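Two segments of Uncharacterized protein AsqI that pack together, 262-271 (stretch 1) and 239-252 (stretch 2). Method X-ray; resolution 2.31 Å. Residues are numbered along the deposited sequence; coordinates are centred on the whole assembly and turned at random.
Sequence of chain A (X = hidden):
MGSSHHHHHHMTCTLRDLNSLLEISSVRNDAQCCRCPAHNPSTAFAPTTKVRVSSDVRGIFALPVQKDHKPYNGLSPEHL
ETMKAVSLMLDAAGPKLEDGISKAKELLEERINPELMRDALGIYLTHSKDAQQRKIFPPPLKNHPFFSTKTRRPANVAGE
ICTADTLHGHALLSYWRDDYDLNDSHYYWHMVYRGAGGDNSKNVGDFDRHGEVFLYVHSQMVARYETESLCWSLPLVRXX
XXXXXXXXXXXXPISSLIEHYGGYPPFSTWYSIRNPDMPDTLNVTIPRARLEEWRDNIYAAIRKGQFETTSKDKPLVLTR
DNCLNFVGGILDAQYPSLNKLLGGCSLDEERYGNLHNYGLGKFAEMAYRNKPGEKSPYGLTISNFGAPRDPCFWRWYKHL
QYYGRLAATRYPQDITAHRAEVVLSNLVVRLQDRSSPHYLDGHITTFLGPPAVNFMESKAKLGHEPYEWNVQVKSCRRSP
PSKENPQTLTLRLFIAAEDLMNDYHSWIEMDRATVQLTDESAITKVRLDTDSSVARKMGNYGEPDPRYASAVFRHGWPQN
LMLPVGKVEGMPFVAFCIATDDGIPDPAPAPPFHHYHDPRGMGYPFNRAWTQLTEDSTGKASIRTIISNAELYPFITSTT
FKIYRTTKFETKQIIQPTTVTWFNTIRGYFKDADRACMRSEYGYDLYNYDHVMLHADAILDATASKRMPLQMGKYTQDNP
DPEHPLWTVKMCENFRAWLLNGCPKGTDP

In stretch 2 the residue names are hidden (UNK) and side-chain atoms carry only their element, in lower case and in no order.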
# COMPACT_ATOMS: atom_id res chain seq x y z
N GLY A 262 16.47 17.98 16.48
CA GLY A 262 15.51 17.84 15.41
C GLY A 262 15.97 16.91 14.30
O GLY A 262 17.06 16.34 14.34
N GLY A 263 15.11 16.75 13.30
CA GLY A 263 15.45 15.98 12.13
C GLY A 263 15.73 16.88 10.95
O GLY A 263 16.43 17.88 11.07
N TYR A 264 15.17 16.53 9.80
CA TYR A 264 15.36 17.28 8.57
C TYR A 264 14.18 16.93 7.65
O TYR A 264 13.61 15.84 7.76
CB TYR A 264 16.72 16.96 7.93
CG TYR A 264 17.00 15.47 7.81
CD1 TYR A 264 16.44 14.74 6.77
CD2 TYR A 264 17.81 14.80 8.73
CE1 TYR A 264 16.65 13.40 6.65
CE2 TYR A 264 18.03 13.43 8.61
CZ TYR A 264 17.45 12.74 7.56
OH TYR A 264 17.64 11.39 7.39
N PRO A 265 13.80 17.85 6.75
CA PRO A 265 12.65 17.60 5.87
C PRO A 265 12.95 16.63 4.71
O PRO A 265 14.11 16.26 4.51
CB PRO A 265 12.31 19.00 5.34
CG PRO A 265 13.64 19.74 5.39
CD PRO A 265 14.31 19.23 6.62
N PRO A 266 11.92 16.23 3.95
CA PRO A 266 12.19 15.43 2.75
C PRO A 266 13.07 16.18 1.76
O PRO A 266 12.96 17.40 1.65
CB PRO A 266 10.80 15.19 2.17
CG PRO A 266 9.87 15.39 3.31
CD PRO A 266 10.48 16.42 4.18
N PHE A 267 13.93 15.44 1.06
CA PHE A 267 14.85 16.00 0.07
C PHE A 267 15.84 17.00 0.65
O PHE A 267 16.24 17.94 -0.01
CB PHE A 267 14.05 16.62 -1.09
CG PHE A 267 13.23 15.62 -1.85
CD1 PHE A 267 11.95 15.29 -1.44
CD2 PHE A 267 13.77 14.97 -2.96
CE1 PHE A 267 11.19 14.34 -2.13
CE2 PHE A 267 13.02 14.02 -3.65
CZ PHE A 267 11.73 13.70 -3.23
N SER A 268 16.26 16.78 1.89
CA SER A 268 17.42 17.46 2.45
C SER A 268 18.69 17.00 1.74
O SER A 268 18.72 15.90 1.18
CB SER A 268 17.54 17.20 3.96
OG SER A 268 16.41 17.73 4.64
N THR A 269 19.72 17.83 1.73
CA THR A 269 21.01 17.46 1.15
C THR A 269 22.15 17.96 2.01
O THR A 269 21.93 18.75 2.93
CB THR A 269 21.23 18.07 -0.25
OG1 THR A 269 21.40 19.49 -0.13
CG2 THR A 269 20.07 17.75 -1.18
N TRP A 270 23.36 17.52 1.73
CA TRP A 270 24.54 18.20 2.26
C TRP A 270 24.54 19.64 1.78
O TRP A 270 23.96 19.95 0.72
CB TRP A 270 25.84 17.52 1.83
CG TRP A 270 26.19 16.26 2.59
CD1 TRP A 270 25.44 15.61 3.52
CD2 TRP A 270 27.41 15.51 2.47
NE1 TRP A 270 26.11 14.51 3.99
CE2 TRP A 270 27.32 14.43 3.36
CE3 TRP A 270 28.56 15.66 1.69
CZ2 TRP A 270 28.36 13.49 3.50
CZ3 TRP A 270 29.58 14.73 1.83
CH2 TRP A 270 29.47 13.65 2.72
N TYR A 271 25.16 20.53 2.54
CA TYR A 271 25.44 21.85 2.01
C TYR A 271 26.66 21.73 1.14
O TYR A 271 27.65 21.10 1.55
CB TYR A 271 25.66 22.87 3.12
CG TYR A 271 24.39 23.26 3.81
CD1 TYR A 271 23.90 22.54 4.89
CD2 TYR A 271 23.65 24.37 3.36
CE1 TYR A 271 22.72 22.90 5.52
CE2 TYR A 271 22.46 24.74 3.98
CZ TYR A 271 22.00 24.01 5.06
OH TYR A 271 20.82 24.37 5.67
N UNK A 239 23.28 3.44 -1.15
CA UNK A 239 24.45 3.96 -0.43
C UNK A 239 24.67 5.43 -0.71
O UNK A 239 24.24 5.92 -1.75
c UNK A 239 25.60 3.11 -0.96
c UNK A 239 25.13 2.62 -2.29
c UNK A 239 23.64 2.46 -2.19
N UNK A 240 25.32 6.12 0.22
CA UNK A 240 25.67 7.53 0.04
C UNK A 240 26.96 7.63 -0.74
O UNK A 240 27.96 8.15 -0.23
n UNK A 240 26.61 11.84 1.28
c UNK A 240 24.42 13.03 1.09
c UNK A 240 25.82 8.22 1.40
c UNK A 240 23.35 10.41 1.15
c UNK A 240 25.86 9.72 1.32
c UNK A 240 25.25 11.92 1.19
c UNK A 240 26.97 10.52 1.36
c UNK A 240 23.07 12.81 1.01
c UNK A 240 24.74 10.61 1.22
c UNK A 240 22.53 11.51 1.04
N UNK A 241 26.96 7.09 -1.96
CA UNK A 241 28.15 7.07 -2.81
C UNK A 241 28.32 8.37 -3.59
O UNK A 241 29.45 8.80 -3.86
n UNK A 241 27.86 3.46 -3.62
c UNK A 241 28.43 4.55 -3.10
c UNK A 241 28.10 5.89 -3.78
o UNK A 241 29.16 4.51 -2.11
N UNK A 242 27.20 8.99 -3.95
CA UNK A 242 27.16 10.28 -4.60
C UNK A 242 26.81 11.36 -3.56
O UNK A 242 25.73 11.35 -2.97
o UNK A 242 24.42 9.89 -8.02
n UNK A 242 25.57 8.15 -8.90
c UNK A 242 26.37 9.10 -6.78
c UNK A 242 25.36 9.09 -7.96
c UNK A 242 26.15 10.26 -5.77
N UNK A 243 27.73 12.28 -3.31
CA UNK A 243 27.58 13.20 -2.17
C UNK A 243 26.62 14.37 -2.45
O UNK A 243 26.28 15.13 -1.55
c UNK A 243 32.17 12.13 -0.48
c UNK A 243 29.93 12.73 -1.22
c UNK A 243 28.95 13.76 -1.74
c UNK A 243 29.53 11.41 -1.00
o UNK A 243 32.63 9.88 0.20
c UNK A 243 30.43 10.45 -0.53
c UNK A 243 31.26 13.07 -0.95
c UNK A 243 31.75 10.82 -0.27
N UNK A 244 26.18 14.51 -3.70
CA UNK A 244 25.17 15.49 -4.05
C UNK A 244 23.78 14.85 -4.07
O UNK A 244 22.89 15.28 -4.80
o UNK A 244 25.77 13.87 -6.17
c UNK A 244 25.58 15.06 -6.51
o UNK A 244 25.50 15.43 -7.71
c UNK A 244 25.48 16.11 -5.41
N UNK A 245 23.60 13.82 -3.26
CA UNK A 245 22.36 13.07 -3.29
C UNK A 245 21.29 13.71 -2.41
O UNK A 245 21.58 14.57 -1.56
o UNK A 245 20.57 11.15 -4.03
c UNK A 245 22.60 11.62 -2.87
o UNK A 245 21.73 9.43 -3.24
c UNK A 245 21.56 10.66 -3.42
N UNK A 246 20.06 13.28 -2.63
CA UNK A 246 18.95 13.72 -1.81
C UNK A 246 18.61 12.66 -0.78
O UNK A 246 18.79 11.48 -1.02
c UNK A 246 18.26 15.06 -4.91
c UNK A 246 17.74 14.02 -2.68
c UNK A 246 18.39 16.16 -5.76
c UNK A 246 17.65 16.50 -3.12
c UNK A 246 17.79 17.61 -3.95
c UNK A 246 18.15 17.44 -5.28
c UNK A 246 17.91 15.22 -3.59
N UNK A 247 18.13 13.10 0.37
CA UNK A 247 17.47 12.23 1.32
C UNK A 247 15.96 12.42 1.14
O UNK A 247 15.37 13.30 1.75
c UNK A 247 19.33 12.20 3.14
c UNK A 247 17.90 12.57 2.74
c UNK A 247 19.40 10.73 3.51
c UNK A 247 19.77 13.05 4.29
N UNK A 248 15.32 11.60 0.31
CA UNK A 248 13.98 11.96 -0.12
C UNK A 248 12.86 11.74 0.91
O UNK A 248 11.75 12.24 0.71
o UNK A 248 14.64 8.11 -2.76
c UNK A 248 13.62 9.70 -1.27
c UNK A 248 13.63 11.19 -1.41
c UNK A 248 14.82 9.06 -1.95
o UNK A 248 15.96 9.50 -1.67
N UNK A 249 13.13 11.04 2.01
CA UNK A 249 12.06 10.77 2.97
C UNK A 249 12.02 11.65 4.21
O UNK A 249 10.97 11.80 4.85
n UNK A 249 12.42 7.33 2.08
c UNK A 249 11.67 8.39 2.30
o UNK A 249 10.69 8.68 1.62
c UNK A 249 12.12 9.31 3.40
N UNK A 250 13.15 12.24 4.57
CA UNK A 250 13.13 13.14 5.72
C UNK A 250 12.98 12.34 7.00
O UNK A 250 12.58 11.19 6.99
N UNK A 251 13.31 12.95 8.12
CA UNK A 251 13.40 12.19 9.35
C UNK A 251 12.99 13.03 10.54
O UNK A 251 13.35 14.20 10.64
c UNK A 251 16.01 11.88 11.76
o UNK A 251 15.98 9.77 14.74
c UNK A 251 15.72 10.25 13.48
c UNK A 251 14.84 11.67 9.54
c UNK A 251 14.58 10.01 11.41
c UNK A 251 15.14 11.18 10.93
c UNK A 251 14.86 9.55 12.67
c UNK A 251 16.30 11.42 13.04
N UNK A 252 12.25 12.41 11.45
CA UNK A 252 11.91 13.06 12.70
C UNK A 252 12.18 12.13 13.86
O UNK A 252 11.63 11.03 13.91
c UNK A 252 10.45 13.49 12.68
O HOH W 1 23.82 16.08 -0.60

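Position 239 has three carbons closing a ring onto its own backbone N and lies out of reach of stretch 1: Pro239. Position 240 carries one carbon and then fused five- and six-membered rings with eight carbons and one nitrogen. That nitrogen sits over one face of the Trp270 ring, 3.3 Å from Trp270 CZ2: Trp240.

Positions 241 and 242 end alike, in a carbon bearing one oxygen and one nitrogen, after one carbon at 241 and two at 242. They are Asn241 and Gln242, and neither touches stretch 1. Position 243 has one carbon and a six-carbon ring bearing an oxygen; a ring carbon lies 3.6 Å from Trp270 CZ3. It is Tyr243, with Trp270 over one face of its ring.

At 244 and 245, two carbons end in two oxygens, giving Asp244 and Asp245. In both, the CA-to-CB bond points away. Asp245 OD1 accepts a 2.6 Å hydrogen bond from the N of 246, while Asp245 O lies 3.5 Å from Thr269 CG2.

Position 246 has one carbon and an oxygen-free six-carbon ring; a ring carbon lies 3.3 Å from Thr269 CG2, and the ring edge is near Phe267 O: Phe246. Position 247 has four carbons forked at the second, one tip 3.9 Å from Tyr264 CE1: Leu247. Position 248 has three carbons, the third with two oxygens; its CB covers one face of the Phe267 ring while the carboxylate leads away: Glu248.

Position 249 has two carbons, the second with one oxygen and one nitrogen, and its CA-to-CB bond points away: Asn249. Position 250 has no side-chain atoms. An ideal CB would fall 2.6 Å from Pro266 N, a clash, and phi is positive; Gly250 fits both constraints. Position 251 has one carbon and a six-carbon ring bearing an oxygen, with CB 3.4 Å from Tyr264 CZ, over that ring's face: Tyr251. Position 252 has a single carbon, its CA-to-CB bond pointing away: Ala252.

The contact works through two separate antiparallel bridges. Tyr251 N gives to Tyr264 O (2.9 Å) and Tyr264 N to Tyr251 O (3.1 Å); farther along, Leu247 N gives to Ser268 O (3.0 Å) and Phe267 N to Leu247 O (2.7 Å). Between the bridges, Gly250 CA lies 3.5 Å from Pro265 O, where the type II turn from Pro265 to Ser268 begins. Beyond the second bridge, one water accepts from Trp270 N and donates to Tyr243 O and Asp245 O. The rule is backbone pairing for register, glycine where chains crowd, and aromatic faces covered by CB atoms or neighbouring rings.

Stretch 2 239-252: PWNQYDDFLENGYA
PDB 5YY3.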